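Local atomic coordinates of Esterase/lipase (Lactobacillus rhamnosus, PDB entry 4N5H), a protein that probably hydrolyses carboxylic esters as an alpha/beta-hydrolase-fold esterase and may also transfer acyl groups. Residues S153-L164 / N222-P233; F135-T143 / L298-D309. The protein carries 1 engineered substitution. All coordinates share one frame; numbering follows the deposited sequence.

Contact 1 of 2, residues S153-L164 / N222-P233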
loop_
_atom_site.group_PDB
_atom_site.type_symbol
_atom_site.label_atom_id
_atom_site.label_comp_id
_atom_site.label_asym_id
_atom_site.label_seq_id
_atom_site.Cartn_x
_atom_site.Cartn_y
_atom_site.Cartn_z
ATOM N N SER A 153 18.447 -26.801 -15.526
ATOM C CA SER A 153 19.517 -27.648 -16.008
ATOM C C SER A 153 18.911 -28.849 -16.751
ATOM O O SER A 153 19.433 -29.272 -17.774
ATOM C CB SER A 153 20.508 -28.077 -14.910
ATOM O OG SER A 153 19.953 -29.122 -14.086
ATOM N N LEU A 154 17.803 -29.354 -16.203
ATOM C CA LEU A 154 17.072 -30.479 -16.899
ATOM C C LEU A 154 16.406 -30.062 -18.176
ATOM O O LEU A 154 16.505 -30.765 -19.216
ATOM C CB LEU A 154 16.068 -31.119 -15.941
ATOM C CG LEU A 154 16.508 -32.354 -15.189
ATOM C CD1 LEU A 154 17.757 -32.119 -14.327
ATOM C CD2 LEU A 154 15.409 -32.993 -14.337
ATOM N N VAL A 155 15.731 -28.908 -18.201
ATOM C CA VAL A 155 15.069 -28.403 -19.380
ATOM C C VAL A 155 16.099 -28.217 -20.526
ATOM O O VAL A 155 15.874 -28.594 -21.640
ATOM C CB VAL A 155 14.396 -27.023 -19.042
ATOM C CG1 VAL A 155 14.063 -26.216 -20.302
ATOM C CG2 VAL A 155 13.170 -27.221 -18.225
ATOM N N ALA A 156 17.307 -27.710 -20.187
ATOM C CA ALA A 156 18.375 -27.493 -21.179
ATOM C C ALA A 156 18.766 -28.829 -21.856
ATOM O O ALA A 156 18.937 -28.838 -23.072
ATOM C CB ALA A 156 19.595 -26.898 -20.531
ATOM N N CYS A 157 18.806 -29.890 -21.106
ATOM C CA CYS A 157 19.141 -31.206 -21.670
ATOM C C CYS A 157 17.995 -31.809 -22.455
ATOM O O CYS A 157 18.169 -32.343 -23.577
ATOM C CB CYS A 157 19.498 -32.155 -20.553
ATOM S SG CYS A 157 21.051 -31.732 -19.701
ATOM N N ILE A 158 16.806 -31.705 -21.881
ATOM C CA ILE A 158 15.604 -32.266 -22.529
ATOM C C ILE A 158 15.377 -31.627 -23.865
ATOM O O ILE A 158 15.035 -32.307 -24.838
ATOM C CB ILE A 158 14.366 -32.188 -21.628
ATOM C CG1 ILE A 158 14.563 -33.000 -20.354
ATOM C CG2 ILE A 158 13.100 -32.629 -22.367
ATOM C CD1 ILE A 158 13.662 -32.607 -19.218
ATOM N N GLN A 159 15.565 -30.330 -23.993
ATOM C CA GLN A 159 15.375 -29.660 -25.235
ATOM C C GLN A 159 16.294 -30.203 -26.351
ATOM O O GLN A 159 15.956 -30.031 -27.518
ATOM C CB GLN A 159 15.556 -28.150 -25.012
ATOM C CG GLN A 159 15.646 -27.297 -26.257
ATOM C CD GLN A 159 14.362 -27.199 -27.068
ATOM O OE1 GLN A 159 13.307 -27.607 -26.616
ATOM N NE2 GLN A 159 14.455 -26.600 -28.244
ATOM N N GLN A 160 17.443 -30.806 -26.001
ATOM C CA GLN A 160 18.359 -31.271 -27.006
ATOM C C GLN A 160 18.143 -32.759 -27.361
ATOM O O GLN A 160 18.826 -33.285 -28.228
ATOM C CB GLN A 160 19.793 -31.155 -26.501
ATOM C CG GLN A 160 20.170 -29.951 -25.832
ATOM C CD GLN A 160 19.685 -28.720 -26.505
ATOM O OE1 GLN A 160 19.591 -28.652 -27.754
ATOM N NE2 GLN A 160 19.344 -27.659 -25.631
ATOM N N SER A 161 17.291 -33.472 -26.641
ATOM C CA SER A 161 17.276 -34.937 -26.687
ATOM C C SER A 161 15.883 -35.496 -26.973
ATOM O O SER A 161 14.944 -35.400 -26.162
ATOM C CB SER A 161 17.710 -35.528 -25.387
ATOM O OG SER A 161 17.414 -36.924 -25.259
ATOM N N ALA A 162 15.724 -36.152 -28.132
ATOM C CA ALA A 162 14.440 -36.787 -28.463
ATOM C C ALA A 162 14.034 -37.855 -27.420
ATOM O O ALA A 162 12.852 -37.941 -27.017
ATOM C CB ALA A 162 14.528 -37.485 -29.833
ATOM N N GLU A 163 14.998 -38.613 -26.936
ATOM C CA GLU A 163 14.718 -39.637 -25.973
ATOM C C GLU A 163 14.175 -39.022 -24.647
ATOM O O GLU A 163 13.283 -39.572 -23.990
ATOM C CB GLU A 163 15.969 -40.455 -25.675
ATOM C CG GLU A 163 15.738 -41.584 -24.679
ATOM N N LEU A 164 14.826 -37.951 -24.180
ATOM C CA LEU A 164 14.326 -37.319 -22.915
ATOM C C LEU A 164 13.019 -36.622 -23.129
ATOM O O LEU A 164 12.195 -36.603 -22.280
ATOM C CB LEU A 164 15.345 -36.349 -22.387
ATOM C CG LEU A 164 16.661 -36.946 -21.870
ATOM C CD1 LEU A 164 17.483 -35.794 -21.397
ATOM C CD2 LEU A 164 16.444 -37.949 -20.775
ATOM N N ASN A 222 18.744 -36.169 -11.787
ATOM C CA ASN A 222 19.989 -35.427 -11.573
ATOM C C ASN A 222 20.526 -34.966 -12.882
ATOM O O ASN A 222 20.457 -35.642 -13.913
ATOM C CB ASN A 222 21.004 -36.300 -10.838
ATOM C CG ASN A 222 20.533 -36.734 -9.479
ATOM O OD1 ASN A 222 20.709 -36.039 -8.493
ATOM N ND2 ASN A 222 19.874 -37.905 -9.422
ATOM N N PHE A 223 21.098 -33.767 -12.923
ATOM C CA PHE A 223 21.757 -33.315 -14.159
ATOM C C PHE A 223 22.756 -34.328 -14.690
ATOM O O PHE A 223 22.890 -34.496 -15.896
ATOM C CB PHE A 223 22.416 -31.941 -13.922
ATOM C CG PHE A 223 23.115 -31.403 -15.097
ATOM C CD1 PHE A 223 22.401 -30.782 -16.080
ATOM C CD2 PHE A 223 24.491 -31.434 -15.173
ATOM C CE1 PHE A 223 23.003 -30.276 -17.214
ATOM C CE2 PHE A 223 25.128 -30.905 -16.270
ATOM C CZ PHE A 223 24.369 -30.331 -17.298
ATOM N N SER A 224 23.523 -34.948 -13.803
ATOM C CA SER A 224 24.512 -35.918 -14.204
ATOM C C SER A 224 23.860 -37.082 -14.986
ATOM O O SER A 224 24.585 -37.770 -15.687
ATOM C CB SER A 224 25.210 -36.479 -12.988
ATOM O OG SER A 224 24.362 -37.042 -12.008
ATOM N N GLN A 225 22.541 -37.321 -14.787
ATOM C CA GLN A 225 21.819 -38.390 -15.522
ATOM C C GLN A 225 21.273 -37.936 -16.817
ATOM O O GLN A 225 21.078 -38.753 -17.694
ATOM C CB GLN A 225 20.704 -38.954 -14.686
ATOM C CG GLN A 225 21.147 -39.730 -13.514
ATOM C CD GLN A 225 20.123 -39.894 -12.469
ATOM O OE1 GLN A 225 19.380 -39.005 -12.100
ATOM N NE2 GLN A 225 20.116 -41.105 -11.889
ATOM N N VAL A 226 20.964 -36.639 -17.015
ATOM C CA VAL A 226 20.448 -36.186 -18.300
ATOM C C VAL A 226 21.475 -35.560 -19.243
ATOM O O VAL A 226 21.209 -35.400 -20.409
ATOM C CB VAL A 226 19.228 -35.216 -18.060
ATOM C CG1 VAL A 226 18.056 -35.977 -17.449
ATOM C CG2 VAL A 226 19.598 -34.093 -17.129
ATOM N N VAL A 227 22.678 -35.284 -18.747
ATOM C CA VAL A 227 23.710 -34.600 -19.505
ATOM C C VAL A 227 24.371 -35.482 -20.582
ATOM O O VAL A 227 24.851 -34.969 -21.607
ATOM C CB VAL A 227 24.806 -34.021 -18.546
ATOM C CG1 VAL A 227 25.590 -35.130 -17.850
ATOM C CG2 VAL A 227 25.741 -33.134 -19.283
ATOM N N LYS A 228 24.313 -36.779 -20.360
ATOM C CA LYS A 228 25.180 -37.773 -21.090
ATOM C C LYS A 228 24.891 -37.746 -22.553
ATOM O O LYS A 228 23.727 -37.894 -22.971
ATOM C CB LYS A 228 24.930 -39.175 -20.548
ATOM C CG LYS A 228 25.214 -39.319 -19.044
ATOM C CD LYS A 228 24.894 -40.712 -18.484
ATOM C CE LYS A 228 23.502 -41.271 -18.926
ATOM N NZ LYS A 228 22.378 -41.390 -17.903
ATOM N N GLY A 229 25.892 -37.418 -23.359
ATOM C CA GLY A 229 25.840 -37.663 -24.787
ATOM C C GLY A 229 25.325 -36.520 -25.613
ATOM O O GLY A 229 25.032 -36.691 -26.765
ATOM N N LEU A 230 25.105 -35.331 -24.994
ATOM C CA LEU A 230 24.374 -34.314 -25.681
ATOM C C LEU A 230 25.240 -33.159 -25.988
ATOM O O LEU A 230 26.188 -32.868 -25.215
ATOM C CB LEU A 230 23.235 -33.827 -24.770
ATOM C CG LEU A 230 22.178 -34.826 -24.404
ATOM C CD1 LEU A 230 21.165 -34.128 -23.490
ATOM C CD2 LEU A 230 21.476 -35.403 -25.630
ATOM N N ASP A 231 24.942 -32.455 -27.061
ATOM C CA ASP A 231 25.640 -31.229 -27.331
ATOM C C ASP A 231 24.760 -30.112 -26.775
ATOM O O ASP A 231 23.622 -29.875 -27.228
ATOM C CB ASP A 231 25.868 -31.018 -28.803
ATOM C CG ASP A 231 26.967 -31.914 -29.369
ATOM O OD1 ASP A 231 27.778 -32.499 -28.616
ATOM O OD2 ASP A 231 26.986 -31.984 -30.595
ATOM N N LEU A 232 25.311 -29.461 -25.777
ATOM C CA LEU A 232 24.558 -28.487 -24.930
ATOM C C LEU A 232 24.980 -27.044 -25.234
ATOM O O LEU A 232 26.094 -26.750 -25.628
ATOM C CB LEU A 232 24.725 -28.839 -23.415
ATOM C CG LEU A 232 24.097 -30.148 -22.990
ATOM C CD1 LEU A 232 24.522 -30.505 -21.605
ATOM C CD2 LEU A 232 22.523 -30.181 -23.038
ATOM N N PRO A 233 24.090 -26.091 -24.870
ATOM C CA PRO A 233 24.555 -24.746 -24.828
ATOM C C PRO A 233 25.623 -24.548 -23.752
ATOM O O PRO A 233 25.754 -25.360 -22.802
ATOM C CB PRO A 233 23.256 -23.945 -24.455
ATOM C CG PRO A 233 22.349 -24.920 -23.909
ATOM C CD PRO A 233 22.744 -26.284 -24.328
#
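N222, whose carbonyl carbon lies 4.2 Å from L154 CD1, has its O gripped by two backbone donors of its own segment, Q225 N at 2.8 Å and V226 N at 3.3 Å, so the first turn of helix 223-226 is closed where it meets L154. No hydrogen bond crosses the interface; the evidence for packing is apolar. C157 sits among several partners: its SG comes to 3.5 Å from F223 CE1, an oblique sulfur-aromatic approach (55° off the ring normal), and also touches V226 CG2 and L232. F223 CG points anti to the backbone N (chi1 179°), and this carries the ring in beside S153, whose CB is 3.5 Å from F223 CD1; S153 OG itself bonds to H150 O. V226 is wedged between L154 and L164, crossing each side chain at about a right angle. In the alpha/beta-hydrolase fold, helix 147-158 follows strand 140-145, and here one side of it is covered by the chain that leads into strand 235-240. Toward the C-terminal end of the helix, L230 CD1 reaches C157 O, and its CD2 meets S161 CB in the turn that follows, while S161 OG caps the next helix by accepting from L164 N. Q160 CG lies 3.7 Å from L232 CD2, and the bend at chi2 turns the amide back to A156 O, to which NE2 donates at 2.8 Å in the carbonyl plane, beside P233 CD.

Contact 2 of 2, residues F135-T143 / L298-D309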
loop_
_atom_site.group_PDB
_atom_site.type_symbol
_atom_site.label_atom_id
_atom_site.label_comp_id
_atom_site.label_asym_id
_atom_site.label_seq_id
_atom_site.Cartn_x
_atom_site.Cartn_y
_atom_site.Cartn_z
ATOM N N PHE A 135 9.526 -10.207 -27.803
ATOM C CA PHE A 135 10.569 -11.159 -27.497
ATOM C C PHE A 135 11.359 -11.578 -28.750
ATOM O O PHE A 135 10.783 -12.154 -29.707
ATOM C CB PHE A 135 9.973 -12.442 -26.872
ATOM C CG PHE A 135 9.519 -12.245 -25.453
ATOM C CD1 PHE A 135 8.381 -11.479 -25.152
ATOM C CD2 PHE A 135 10.294 -12.709 -24.376
ATOM C CE1 PHE A 135 8.017 -11.203 -23.840
ATOM C CE2 PHE A 135 9.986 -12.389 -23.078
ATOM C CZ PHE A 135 8.839 -11.658 -22.803
ATOM N N ASP A 136 12.684 -11.389 -28.655
ATOM C CA ASP A 136 13.593 -11.932 -29.639
ATOM C C ASP A 136 13.986 -13.292 -29.239
ATOM O O ASP A 136 14.759 -13.453 -28.249
ATOM C CB ASP A 136 14.793 -10.987 -29.762
ATOM C CG ASP A 136 15.947 -11.582 -30.562
ATOM O OD1 ASP A 136 15.784 -12.629 -31.235
ATOM O OD2 ASP A 136 17.007 -10.975 -30.408
ATOM N N LEU A 137 13.431 -14.324 -29.868
ATOM C CA LEU A 137 13.748 -15.659 -29.498
ATOM C C LEU A 137 14.967 -16.293 -30.218
ATOM O O LEU A 137 15.243 -17.456 -30.025
ATOM C CB LEU A 137 12.524 -16.520 -29.699
ATOM C CG LEU A 137 11.325 -16.155 -28.794
ATOM C CD1 LEU A 137 10.144 -17.095 -29.117
ATOM C CD2 LEU A 137 11.703 -16.258 -27.284
ATOM N N ASP A 138 15.712 -15.475 -30.959
ATOM C CA ASP A 138 16.994 -15.943 -31.493
ATOM C C ASP A 138 18.097 -15.860 -30.459
ATOM O O ASP A 138 19.152 -16.509 -30.594
ATOM C CB ASP A 138 17.355 -15.149 -32.732
ATOM C CG ASP A 138 16.476 -15.504 -33.943
ATOM O OD1 ASP A 138 15.906 -16.630 -33.972
ATOM O OD2 ASP A 138 16.375 -14.643 -34.771
ATOM N N HIS A 139 17.871 -15.072 -29.410
ATOM C CA HIS A 139 18.826 -14.874 -28.365
ATOM C C HIS A 139 18.076 -15.048 -27.064
ATOM O O HIS A 139 17.369 -14.117 -26.648
ATOM C CB HIS A 139 19.371 -13.512 -28.440
ATOM C CG HIS A 139 20.021 -13.175 -29.764
ATOM N ND1 HIS A 139 19.409 -12.324 -30.663
ATOM C CD2 HIS A 139 21.135 -13.651 -30.400
ATOM C CE1 HIS A 139 20.109 -12.257 -31.788
ATOM N NE2 HIS A 139 21.189 -13.002 -31.635
ATOM N N VAL A 140 18.346 -16.193 -26.405
ATOM C CA VAL A 140 17.553 -16.625 -25.230
ATOM C C VAL A 140 18.505 -17.007 -24.113
ATOM O O VAL A 140 19.310 -17.932 -24.219
ATOM C CB VAL A 140 16.589 -17.757 -25.512
ATOM C CG1 VAL A 140 15.782 -18.169 -24.252
ATOM C CG2 VAL A 140 15.625 -17.350 -26.634
ATOM N N LEU A 141 18.327 -16.357 -22.963
ATOM C CA LEU A 141 19.004 -16.724 -21.733
ATOM C C LEU A 141 17.983 -17.486 -20.825
ATOM O O LEU A 141 16.952 -16.896 -20.484
ATOM C CB LEU A 141 19.470 -15.516 -20.987
ATOM C CG LEU A 141 19.987 -15.653 -19.553
ATOM C CD1 LEU A 141 21.037 -16.707 -19.408
ATOM C CD2 LEU A 141 20.461 -14.336 -18.973
ATOM N N LEU A 142 18.266 -18.730 -20.499
ATOM C CA LEU A 142 17.472 -19.527 -19.573
ATOM C C LEU A 142 18.152 -19.470 -18.220
ATOM O O LEU A 142 19.385 -19.772 -18.145
ATOM C CB LEU A 142 17.380 -20.930 -20.023
ATOM C CG LEU A 142 16.546 -21.863 -19.133
ATOM C CD1 LEU A 142 15.098 -21.463 -19.108
ATOM C CD2 LEU A 142 16.723 -23.302 -19.561
ATOM N N THR A 143 17.431 -19.080 -17.155
ATOM C CA THR A 143 18.025 -18.996 -15.831
ATOM C C THR A 143 17.094 -19.534 -14.810
ATOM O O THR A 143 15.897 -19.510 -15.037
ATOM C CB THR A 143 18.506 -17.620 -15.496
ATOM O OG1 THR A 143 19.340 -17.687 -14.348
ATOM C CG2 THR A 143 17.350 -16.733 -15.216
ATOM N N LEU A 298 24.349 -10.977 -17.804
ATOM C CA LEU A 298 23.737 -10.382 -19.008
ATOM C C LEU A 298 24.851 -10.094 -20.031
ATOM O O LEU A 298 24.630 -10.301 -21.261
ATOM C CB LEU A 298 22.945 -9.124 -18.703
ATOM C CG LEU A 298 21.685 -9.455 -17.868
ATOM C CD1 LEU A 298 21.106 -8.101 -17.433
ATOM C CD2 LEU A 298 20.649 -10.282 -18.624
ATOM N N ARG A 299 26.014 -9.697 -19.529
ATOM C CA ARG A 299 27.138 -9.459 -20.484
ATOM C C ARG A 299 27.674 -10.751 -21.110
ATOM O O ARG A 299 28.074 -10.722 -22.301
ATOM C CB ARG A 299 28.264 -8.677 -19.859
ATOM C CG ARG A 299 27.928 -7.243 -19.499
ATOM C CD ARG A 299 27.320 -6.400 -20.617
ATOM N NE ARG A 299 25.833 -6.452 -20.862
ATOM C CZ ARG A 299 24.938 -5.757 -20.182
ATOM N NH1 ARG A 299 25.375 -4.984 -19.149
ATOM N NH2 ARG A 299 23.635 -5.790 -20.468
ATOM N N THR A 300 27.688 -11.865 -20.380
ATOM C CA THR A 300 28.081 -13.128 -20.919
ATOM C C THR A 300 27.090 -13.496 -22.015
ATOM O O THR A 300 27.486 -13.969 -23.136
ATOM C CB THR A 300 28.115 -14.165 -19.813
ATOM O OG1 THR A 300 29.050 -13.737 -18.829
ATOM C CG2 THR A 300 28.490 -15.581 -20.317
ATOM N N PHE A 301 25.804 -13.332 -21.699
ATOM C CA PHE A 301 24.715 -13.611 -22.659
ATOM C C PHE A 301 24.907 -12.788 -23.925
ATOM O O PHE A 301 24.801 -13.289 -25.029
ATOM C CB PHE A 301 23.364 -13.294 -21.960
ATOM C CG PHE A 301 22.143 -13.328 -22.822
ATOM C CD1 PHE A 301 21.973 -14.277 -23.804
ATOM C CD2 PHE A 301 21.071 -12.480 -22.534
ATOM C CE1 PHE A 301 20.792 -14.329 -24.507
ATOM C CE2 PHE A 301 19.856 -12.536 -23.251
ATOM C CZ PHE A 301 19.748 -13.446 -24.273
ATOM N N ASP A 302 25.140 -11.530 -23.743
ATOM C CA ASP A 302 25.299 -10.594 -24.880
ATOM C C ASP A 302 26.523 -11.013 -25.705
ATOM O O ASP A 302 26.450 -10.941 -26.945
ATOM C CB ASP A 302 25.577 -9.179 -24.403
ATOM C CG ASP A 302 24.366 -8.488 -23.762
ATOM O OD1 ASP A 302 23.221 -8.983 -23.875
ATOM O OD2 ASP A 302 24.580 -7.361 -23.305
ATOM N N ALA A 303 27.592 -11.411 -25.064
ATOM C CA ALA A 303 28.792 -11.805 -25.824
ATOM C C ALA A 303 28.535 -13.059 -26.688
ATOM O O ALA A 303 28.912 -13.109 -27.850
ATOM C CB ALA A 303 29.948 -12.000 -24.917
ATOM N N LEU A 304 27.818 -14.053 -26.127
ATOM C CA LEU A 304 27.456 -15.265 -26.790
ATOM C C LEU A 304 26.493 -14.932 -27.913
ATOM O O LEU A 304 26.590 -15.576 -28.981
ATOM C CB LEU A 304 26.931 -16.293 -25.888
ATOM C CG LEU A 304 27.909 -16.883 -24.933
ATOM C CD1 LEU A 304 27.283 -17.609 -23.739
ATOM C CD2 LEU A 304 28.838 -17.857 -25.681
ATOM N N SER A 305 25.577 -13.951 -27.707
ATOM C CA SER A 305 24.595 -13.565 -28.711
ATOM C C SER A 305 25.314 -12.927 -29.925
ATOM O O SER A 305 24.906 -13.163 -31.052
ATOM C CB SER A 305 23.591 -12.590 -28.160
ATOM O OG SER A 305 22.779 -13.285 -27.193
ATOM N N LYS A 306 26.279 -12.064 -29.630
ATOM C CA LYS A 306 27.038 -11.337 -30.666
ATOM C C LYS A 306 27.832 -12.332 -31.478
ATOM O O LYS A 306 27.964 -12.228 -32.705
ATOM C CB LYS A 306 28.016 -10.333 -30.027
ATOM C CG LYS A 306 27.347 -9.007 -29.619
ATOM N N GLN A 307 28.421 -13.279 -30.831
ATOM C CA GLN A 307 29.184 -14.306 -31.544
ATOM C C GLN A 307 28.300 -15.096 -32.454
ATOM O O GLN A 307 28.689 -15.445 -33.602
ATOM C CB GLN A 307 29.912 -15.275 -30.619
ATOM C CG GLN A 307 31.013 -14.604 -29.845
ATOM C CD GLN A 307 31.467 -15.353 -28.584
ATOM O OE1 GLN A 307 31.335 -16.588 -28.452
ATOM N NE2 GLN A 307 32.063 -14.597 -27.668
ATOM N N GLN A 308 27.122 -15.426 -31.958
ATOM C CA GLN A 308 26.133 -16.141 -32.800
ATOM C C GLN A 308 25.797 -15.260 -34.029
ATOM O O GLN A 308 25.769 -15.729 -35.196
ATOM C CB GLN A 308 24.900 -16.442 -31.983
ATOM C CG GLN A 308 23.809 -17.105 -32.748
ATOM C CD GLN A 308 22.522 -17.140 -31.898
ATOM O OE1 GLN A 308 22.501 -17.676 -30.819
ATOM N NE2 GLN A 308 21.504 -16.486 -32.365
ATOM N N ASP A 309 25.549 -13.974 -33.836
ATOM C CA ASP A 309 25.187 -13.116 -34.967
ATOM C C ASP A 309 26.330 -12.989 -36.033
ATOM O O ASP A 309 26.056 -12.901 -37.255
ATOM C CB ASP A 309 24.895 -11.664 -34.498
ATOM C CG ASP A 309 23.624 -11.572 -33.632
ATOM O OD1 ASP A 309 22.816 -12.554 -33.702
ATOM O OD2 ASP A 309 23.509 -10.544 -32.921
HETATM O O HOH W 1 20.612 -18.885 -29.516
#
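Two torsions set the contact: H139 has CG anti to its carbonyl carbon, which swings the imidazole out to helix 298-309, and F301 has CG anti to its backbone N (chi1 172°), which sends the phenyl ring the other way, onto strand 140-143. The imidazole is held at both nitrogens by carboxylate oxygens that lie in its ring plane. NE2 donates to D309 OD1 at 2.7 Å on the syn side, with ring and carboxylate planes 79° apart, and ND1 donates to D136 OD2 at 2.8 Å. Donation from both nitrogens is consistent with a positively charged ring, and it fixes the ring's rotation. S305 packs beside the same ring, its CB 3.5 Å from H139 CD2. Next to it, Q308 NE2 reaches D138 O at 2.9 Å from above the carbonyl plane. Water 1 donates to that same oxygen and, at 2.6 Å, to Q308 OE1, so both ends of the amide are tied to one carbonyl. In fold terms, this is the C-terminal helix 288-311 of an alpha/beta hydrolase packed against the central sheet; segment 298-309 runs roughly antiparallel to strand 140-143 (144° between directions), part of strand 140-145, which pairs with strands 66-72 and 179-183. The apolar half rests on a CH-pi contact: L141 CB stands 3.6 Å from the centroid of the F301 ring, over its centre, while H139 O meets the ring at its edge, 3.4 Å from CZ. One turn earlier in the helix, L298 CD2 lies 4.1 Å from L141 CD2, while L141 also leans on L179 and A181 of the neighbouring strand.

Overall arrangement
Contacts 1 and 2 have centres about 20 Å apart but share one unit of the fold, for strand 140-145 of contact 2 leads directly into helix 147-158 of contact 1. They touch where V155 CG1 meets L142 CD2 at 4.0 Å. The turn joining strand and helix fits a nucleophile elbow carrying S146, which with D243 and H278 probably forms the catalytic triad. Each contact packs a later segment against one part of this unit, and neither contains those residues: 222-233 precedes strand 235-240, beyond which D243 lies, and H278 comes shortly before helix 288-311. A bound calcium ion lies about 7 Å from the side chain of H139 in contact 2.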